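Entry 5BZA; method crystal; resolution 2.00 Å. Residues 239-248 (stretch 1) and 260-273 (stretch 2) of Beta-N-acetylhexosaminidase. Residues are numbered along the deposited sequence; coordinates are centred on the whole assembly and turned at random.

Stretch 1, residues 239-248: KGLVLSDAME
Stretch 2, residues 260-273: EAVRFFIEAGGNMI

A single backbone carbonyl can accept two consecutive amides, and here Val-242 O does so: Asn-271 N and Met-272 N each lie 2.9 Å from Val-242 O, with N-H...O angles of 148° and 169°. The CA-to-CB bond of Asn-271 (chi1 m, chi2 134°) points toward the first stretch, and its side chain completes a clasp around the same residue, Val-242 N donating to Asn-271 OD1 at 3.0 Å. One residue thus supplies both an amide and a side-chain acceptor to Val-242.

Beyond the clasp, Ser-244 N donates to Met-272 O over 3.1 Å. Leu-243 therefore pairs with Met-272 in a single beta bridge, CA to CA 4.7 Å, and Leu-243 CA approaches Met-272 O to 3.2 Å in a CA-H...O contact. The register runs parallel, Val-242 with Asn-271, Leu-243 with Met-272 and Ser-244 with Ile-273, through extended strand residues (phi/psi near -115/127 and -115/146 at Val-242 and Leu-243), whereas Asn-271 turns at -109/-51.

The preceding helix ends in a Schellman motif: Gly-269, at phi/psi 111/7, donates N to Ile-266 O (3.0 Å), and Gly-270 N reaches Phe-265 O (2.9 Å). At Gly-270 (-71/153) a CB would lie 2.3 Å from Phe-265 CZ, so glycine leaves room for that ring.

The CA-to-CB bond of Phe-265 (chi1 t, chi2 79°) points toward the first stretch. Ser-244 CB sits over one ring face, 4.2 Å from the centroid, while Val-242 O lies at the edge, 3.6 Å from Phe-265 CZ.

Apolar packing extends the contact. Leu-241 (t, p) places CD1 3.5 Å from Met-272 CG. The CA-to-CB bond of Met-247 (m, m, t) points toward the second stretch, with CE 3.5 Å from Phe-265 CB, SD 3.9 Å from Ala-261 CB and CG 3.6 Å from Ile-273 CG2.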

ATOM      1  N   LYS B 239     -19.989 -26.426  -9.153  1.00 21.48           N
ATOM      2  CA  LYS B 239     -21.185 -25.794  -9.693  1.00 23.17           C
ATOM      3  C   LYS B 239     -21.039 -24.270  -9.596  1.00 22.92           C
ATOM      4  O   LYS B 239     -22.019 -23.517  -9.746  1.00 23.57           O
ATOM      5  CB  LYS B 239     -22.453 -26.293  -8.960  1.00 30.20           C
ATOM      6  CG  LYS B 239     -22.601 -27.839  -8.904  1.00 27.50           C
ATOM      7  CD  LYS B 239     -22.373 -28.467 -10.279  1.00 26.19           C
ATOM      8  CE  LYS B 239     -22.873 -29.912 -10.366  1.00 27.14           C
ATOM      9  NZ  LYS B 239     -22.390 -30.584 -11.620  1.00 27.05           N
ATOM     10  N   GLY B 240     -19.823 -23.816  -9.304  1.00 17.52           N
ATOM     11  CA  GLY B 240     -19.611 -22.401  -9.115  1.00 16.58           C
ATOM     12  C   GLY B 240     -19.280 -21.684 -10.408  1.00 15.19           C
ATOM     13  O   GLY B 240     -19.570 -22.157 -11.501  1.00 15.58           O
ATOM     14  N   LEU B 241     -18.642 -20.525 -10.259  1.00 18.76           N
ATOM     15  CA  LEU B 241     -18.346 -19.622 -11.354  1.00 14.03           C
ATOM     16  C   LEU B 241     -17.075 -20.030 -12.097  1.00 15.67           C
ATOM     17  O   LEU B 241     -16.003 -20.229 -11.478  1.00 10.00           O
ATOM     18  CB  LEU B 241     -18.225 -18.183 -10.799  1.00 16.15           C
ATOM     19  CG  LEU B 241     -17.842 -17.042 -11.744  1.00 15.78           C
ATOM     20  CD1 LEU B 241     -18.913 -16.839 -12.852  1.00 16.78           C
ATOM     21  CD2 LEU B 241     -17.630 -15.728 -10.967  1.00 14.81           C
ATOM     22  N   VAL B 242     -17.206 -20.167 -13.420  1.00 13.05           N
ATOM     23  CA  VAL B 242     -16.090 -20.509 -14.296  1.00 11.22           C
ATOM     24  C   VAL B 242     -15.799 -19.386 -15.274  1.00 11.91           C
ATOM     25  O   VAL B 242     -16.682 -18.960 -16.026  1.00 11.34           O
ATOM     26  CB  VAL B 242     -16.376 -21.823 -15.144  1.00 13.76           C
ATOM     27  CG1 VAL B 242     -15.310 -22.025 -16.287  1.00 13.87           C
ATOM     28  CG2 VAL B 242     -16.480 -23.025 -14.256  1.00 13.80           C
ATOM     29  N   LEU B 243     -14.543 -18.956 -15.311  1.00 11.00           N
ATOM     30  CA  LEU B 243     -14.081 -17.889 -16.198  1.00  9.42           C
ATOM     31  C   LEU B 243     -13.088 -18.353 -17.211  1.00  9.54           C
ATOM     32  O   LEU B 243     -12.237 -19.165 -16.896  1.00 11.77           O
ATOM     33  CB  LEU B 243     -13.377 -16.756 -15.415  1.00 12.77           C
ATOM     34  CG  LEU B 243     -14.044 -15.586 -14.738  1.00 11.18           C
ATOM     35  CD1 LEU B 243     -15.098 -16.061 -13.771  1.00 10.66           C
ATOM     36  CD2 LEU B 243     -12.923 -14.910 -13.982  1.00 13.59           C
ATOM     37  N   SER B 244     -13.120 -17.766 -18.400  1.00  9.79           N
ATOM     38  CA  SER B 244     -12.010 -17.971 -19.310  1.00  8.13           C
ATOM     39  C   SER B 244     -10.769 -17.250 -18.814  1.00 11.62           C
ATOM     40  O   SER B 244     -10.852 -16.239 -18.074  1.00 11.33           O
ATOM     41  CB  SER B 244     -12.384 -17.490 -20.716  1.00 11.48           C
ATOM     42  OG  SER B 244     -12.339 -16.076 -20.857  1.00 11.29           O
ATOM     43  N   ASP B 245      -9.602 -17.718 -19.235  1.00 11.47           N
ATOM     44  CA  ASP B 245      -8.460 -16.800 -19.232  1.00 14.05           C
ATOM     45  C   ASP B 245      -8.791 -15.767 -20.334  1.00 12.30           C
ATOM     46  O   ASP B 245      -9.784 -15.931 -21.041  1.00 12.91           O
ATOM     47  CB  ASP B 245      -7.125 -17.508 -19.482  1.00 14.15           C
ATOM     48  CG  ASP B 245      -5.950 -16.738 -18.898  1.00 15.83           C
ATOM     49  OD1 ASP B 245      -6.162 -15.554 -18.531  1.00 20.11           O
ATOM     50  OD2 ASP B 245      -4.809 -17.274 -18.835  1.00 15.75           O
ATOM     51  N   ALA B 246      -8.006 -14.705 -20.493  1.00 15.23           N
ATOM     52  CA  ALA B 246      -8.415 -13.612 -21.417  1.00 13.12           C
ATOM     53  C   ALA B 246      -8.520 -14.107 -22.858  1.00 15.44           C
ATOM     54  O   ALA B 246      -7.557 -14.623 -23.417  1.00 18.92           O
ATOM     55  CB  ALA B 246      -7.449 -12.441 -21.336  1.00 15.20           C
ATOM     56  N   MET B 247      -9.693 -13.932 -23.468  1.00 13.87           N
ATOM     57  CA  MET B 247      -9.965 -14.538 -24.794  1.00 15.43           C
ATOM     58  C   MET B 247      -9.109 -13.985 -25.916  1.00 15.54           C
ATOM     59  O   MET B 247      -8.920 -14.649 -26.925  1.00 18.60           O
ATOM     60  CB  MET B 247     -11.435 -14.346 -25.175  1.00 16.19           C
ATOM     61  CG  MET B 247     -12.386 -15.241 -24.450  1.00 15.85           C
ATOM     62  SD  MET B 247     -12.137 -17.009 -24.780  1.00 13.14           S
ATOM     63  CE  MET B 247     -13.597 -17.626 -23.943  1.00 12.13           C
ATOM     64  N   GLU B 248      -8.617 -12.759 -25.751  1.00 16.20           N
ATOM     65  CA  GLU B 248      -7.851 -12.095 -26.797  1.00 12.61           C
ATOM     66  C   GLU B 248      -6.484 -12.747 -26.911  1.00 13.54           C
ATOM     67  O   GLU B 248      -5.807 -12.563 -27.903  1.00 13.55           O
ATOM     68  CB  GLU B 248      -7.677 -10.586 -26.510  1.00 11.48           C
ATOM     69  CG  GLU B 248      -8.992  -9.784 -26.498  1.00 14.26           C
ATOM     70  CD  GLU B 248      -9.538  -9.623 -25.090  1.00 13.86           C
ATOM     71  OE1 GLU B 248      -9.249 -10.517 -24.255  1.00 11.33           O
ATOM     72  OE2 GLU B 248     -10.227  -8.599 -24.808  1.00 11.72           O
ATOM     73  N   GLU B 260     -16.266 -18.210 -32.460  1.00 22.64           N
ATOM     74  CA  GLU B 260     -15.936 -19.579 -32.045  1.00 23.09           C
ATOM     75  C   GLU B 260     -15.582 -19.617 -30.535  1.00 22.95           C
ATOM     76  O   GLU B 260     -16.087 -20.463 -29.776  1.00 19.14           O
ATOM     77  CB  GLU B 260     -14.780 -20.137 -32.898  1.00 23.65           C
ATOM     78  CG  GLU B 260     -15.144 -20.612 -34.333  1.00 21.72           C
ATOM     79  CD  GLU B 260     -13.884 -20.876 -35.177  1.00 24.16           C
ATOM     80  OE1 GLU B 260     -12.839 -20.294 -34.814  1.00 22.01           O
ATOM     81  OE2 GLU B 260     -13.900 -21.647 -36.184  1.00 24.43           O
ATOM     82  N   ALA B 261     -14.718 -18.700 -30.102  1.00 21.91           N
ATOM     83  CA  ALA B 261     -14.339 -18.606 -28.684  1.00 18.74           C
ATOM     84  C   ALA B 261     -15.561 -18.471 -27.779  1.00 19.24           C
ATOM     85  O   ALA B 261     -15.712 -19.201 -26.786  1.00 17.02           O
ATOM     86  CB  ALA B 261     -13.396 -17.443 -28.468  1.00 13.63           C
ATOM     87  N   VAL B 262     -16.448 -17.550 -28.135  1.00 15.39           N
ATOM     88  CA  VAL B 262     -17.664 -17.345 -27.360  1.00 18.06           C
ATOM     89  C   VAL B 262     -18.557 -18.588 -27.329  1.00 20.36           C
ATOM     90  O   VAL B 262     -18.987 -19.026 -26.224  1.00 18.44           O
ATOM     91  CB  VAL B 262     -18.430 -16.128 -27.878  1.00 18.65           C
ATOM     92  CG1 VAL B 262     -19.784 -16.007 -27.203  1.00 15.17           C
ATOM     93  CG2 VAL B 262     -17.588 -14.872 -27.606  1.00 18.29           C
ATOM     94  N   ARG B 263     -18.835 -19.141 -28.525  1.00 22.24           N
ATOM     95  CA  ARG B 263     -19.703 -20.320 -28.667  1.00 23.00           C
ATOM     96  C   ARG B 263     -19.142 -21.488 -27.884  1.00 20.86           C
ATOM     97  O   ARG B 263     -19.829 -22.093 -27.072  1.00 20.63           O
ATOM     98  CB  ARG B 263     -19.849 -20.782 -30.131  1.00 32.00           C
ATOM     99  CG  ARG B 263     -20.982 -21.836 -30.309  1.00 28.37           C
ATOM    100  CD  ARG B 263     -20.983 -22.582 -31.673  1.00 35.25           C
ATOM    101  NE  ARG B 263     -20.409 -21.781 -32.750  1.00 42.06           N
ATOM    102  CZ  ARG B 263     -19.186 -21.968 -33.252  1.00 41.87           C
ATOM    103  NH1 ARG B 263     -18.401 -22.971 -32.811  1.00 30.48           N
ATOM    104  NH2 ARG B 263     -18.754 -21.160 -34.218  1.00 39.53           N
ATOM    105  N   PHE B 264     -17.888 -21.819 -28.161  1.00 17.69           N
ATOM    106  CA  PHE B 264     -17.291 -22.987 -27.535  1.00 21.18           C
ATOM    107  C   PHE B 264     -17.282 -22.796 -26.006  1.00 19.45           C
ATOM    108  O   PHE B 264     -17.711 -23.686 -25.274  1.00 15.85           O
ATOM    109  CB  PHE B 264     -15.873 -23.239 -28.049  1.00 14.87           C
ATOM    110  CG  PHE B 264     -15.807 -23.944 -29.393  1.00 21.80           C
ATOM    111  CD1 PHE B 264     -16.692 -24.962 -29.698  1.00 20.10           C
ATOM    112  CD2 PHE B 264     -14.846 -23.571 -30.349  1.00 19.34           C
ATOM    113  CE1 PHE B 264     -16.617 -25.622 -30.932  1.00 20.22           C
ATOM    114  CE2 PHE B 264     -14.770 -24.199 -31.580  1.00 20.05           C
ATOM    115  CZ  PHE B 264     -15.653 -25.249 -31.878  1.00 18.61           C
ATOM    116  N   PHE B 265     -16.808 -21.641 -25.532  1.00 15.53           N
ATOM    117  CA  PHE B 265     -16.698 -21.455 -24.090  1.00 15.28           C
ATOM    118  C   PHE B 265     -18.055 -21.605 -23.397  1.00 15.06           C
ATOM    119  O   PHE B 265     -18.176 -22.324 -22.402  1.00 13.62           O
ATOM    120  CB  PHE B 265     -16.085 -20.093 -23.777  1.00 13.93           C
ATOM    121  CG  PHE B 265     -16.080 -19.748 -22.315  1.00 13.46           C
ATOM    122  CD1 PHE B 265     -15.129 -20.284 -21.456  1.00  9.30           C
ATOM    123  CD2 PHE B 265     -17.047 -18.892 -21.791  1.00 13.78           C
ATOM    124  CE1 PHE B 265     -15.137 -19.944 -20.097  1.00 12.17           C
ATOM    125  CE2 PHE B 265     -17.047 -18.550 -20.432  1.00 11.80           C
ATOM    126  CZ  PHE B 265     -16.093 -19.072 -19.591  1.00 11.26           C
ATOM    127  N   ILE B 266     -19.083 -20.951 -23.912  1.00 15.60           N
ATOM    128  CA  ILE B 266     -20.357 -21.003 -23.196  1.00 17.31           C
ATOM    129  C   ILE B 266     -21.025 -22.376 -23.331  1.00 17.44           C
ATOM    130  O   ILE B 266     -21.537 -22.948 -22.352  1.00 20.02           O
ATOM    131  CB  ILE B 266     -21.291 -19.883 -23.673  1.00 17.02           C
ATOM    132  CG1 ILE B 266     -20.705 -18.527 -23.248  1.00 19.24           C
ATOM    133  CG2 ILE B 266     -22.667 -20.020 -23.024  1.00 15.89           C
ATOM    134  CD1 ILE B 266     -20.584 -18.353 -21.730  1.00 15.89           C
ATOM    135  N   GLU B 267     -20.977 -22.923 -24.539  1.00 18.36           N
ATOM    136  CA  GLU B 267     -21.506 -24.260 -24.771  1.00 20.56           C
ATOM    137  C   GLU B 267     -20.728 -25.297 -23.947  1.00 22.74           C
ATOM    138  O   GLU B 267     -21.258 -26.382 -23.666  1.00 25.22           O
ATOM    139  CB  GLU B 267     -21.494 -24.581 -26.262  1.00 21.88           C
ATOM    140  CG  GLU B 267     -22.654 -23.904 -26.988  1.00 22.57           C
ATOM    141  CD  GLU B 267     -24.016 -24.417 -26.499  1.00 28.27           C
ATOM    142  OE1 GLU B 267     -24.213 -25.652 -26.467  1.00 32.29           O
ATOM    143  OE2 GLU B 267     -24.885 -23.598 -26.130  1.00 28.78           O
ATOM    144  N   ALA B 268     -19.460 -24.987 -23.634  1.00 17.79           N
ATOM    145  CA  ALA B 268     -18.585 -25.854 -22.837  1.00 16.02           C
ATOM    146  C   ALA B 268     -18.941 -25.872 -21.363  1.00 15.56           C
ATOM    147  O   ALA B 268     -18.505 -26.751 -20.617  1.00 17.59           O
ATOM    148  CB  ALA B 268     -17.134 -25.480 -23.017  1.00 16.04           C
ATOM    149  N   GLY B 269     -19.723 -24.900 -20.924  1.00 16.56           N
ATOM    150  CA  GLY B 269     -20.100 -24.865 -19.526  1.00 13.22           C
ATOM    151  C   GLY B 269     -19.460 -23.694 -18.828  1.00 11.51           C
ATOM    152  O   GLY B 269     -19.582 -23.559 -17.637  1.00 13.02           O
ATOM    153  N   GLY B 270     -18.794 -22.833 -19.583  1.00 13.33           N
ATOM    154  CA  GLY B 270     -18.264 -21.611 -19.007  1.00 16.60           C
ATOM    155  C   GLY B 270     -19.313 -20.561 -18.623  1.00 15.45           C
ATOM    156  O   GLY B 270     -20.394 -20.501 -19.211  1.00 20.32           O
ATOM    157  N   ASN B 271     -18.999 -19.718 -17.638  1.00 12.74           N
ATOM    158  CA  ASN B 271     -19.921 -18.683 -17.209  1.00 13.84           C
ATOM    159  C   ASN B 271     -19.491 -17.266 -17.594  1.00 13.47           C
ATOM    160  O   ASN B 271     -20.286 -16.493 -18.112  1.00 14.88           O
ATOM    161  CB  ASN B 271     -20.106 -18.715 -15.704  1.00 14.49           C
ATOM    162  CG  ASN B 271     -20.585 -20.039 -15.200  1.00 16.42           C
ATOM    163  OD1 ASN B 271     -20.037 -20.556 -14.212  1.00 17.66           O
ATOM    164  ND2 ASN B 271     -21.639 -20.584 -15.826  1.00 16.45           N
ATOM    165  N   MET B 272     -18.256 -16.886 -17.292  1.00 12.73           N
ATOM    166  CA  MET B 272     -17.857 -15.528 -17.607  1.00  9.91           C
ATOM    167  C   MET B 272     -16.706 -15.487 -18.555  1.00  8.98           C
ATOM    168  O   MET B 272     -15.654 -16.071 -18.300  1.00  7.73           O
ATOM    169  CB  MET B 272     -17.475 -14.733 -16.348  1.00 11.18           C
ATOM    170  CG  MET B 272     -18.623 -14.441 -15.430  1.00 11.84           C
ATOM    171  SD  MET B 272     -18.248 -13.255 -14.106  1.00 16.39           S
ATOM    172  CE  MET B 272     -18.503 -11.706 -14.980  1.00 13.84           C
ATOM    173  N   ILE B 273     -16.889 -14.719 -19.617  1.00  9.33           N
ATOM    174  CA  ILE B 273     -15.816 -14.482 -20.573  1.00 11.34           C
ATOM    175  C   ILE B 273     -14.905 -13.329 -20.127  1.00 14.43           C
ATOM    176  O   ILE B 273     -15.376 -12.214 -19.962  1.00 11.90           O
ATOM    177  CB  ILE B 273     -16.406 -14.205 -21.936  1.00 10.90           C
ATOM    178  CG1 ILE B 273     -17.127 -15.488 -22.376  1.00 10.74           C
ATOM    179  CG2 ILE B 273     -15.309 -13.766 -22.872  1.00 10.04           C
ATOM    180  CD1 ILE B 273     -18.019 -15.366 -23.584  1.00 11.16           C
TER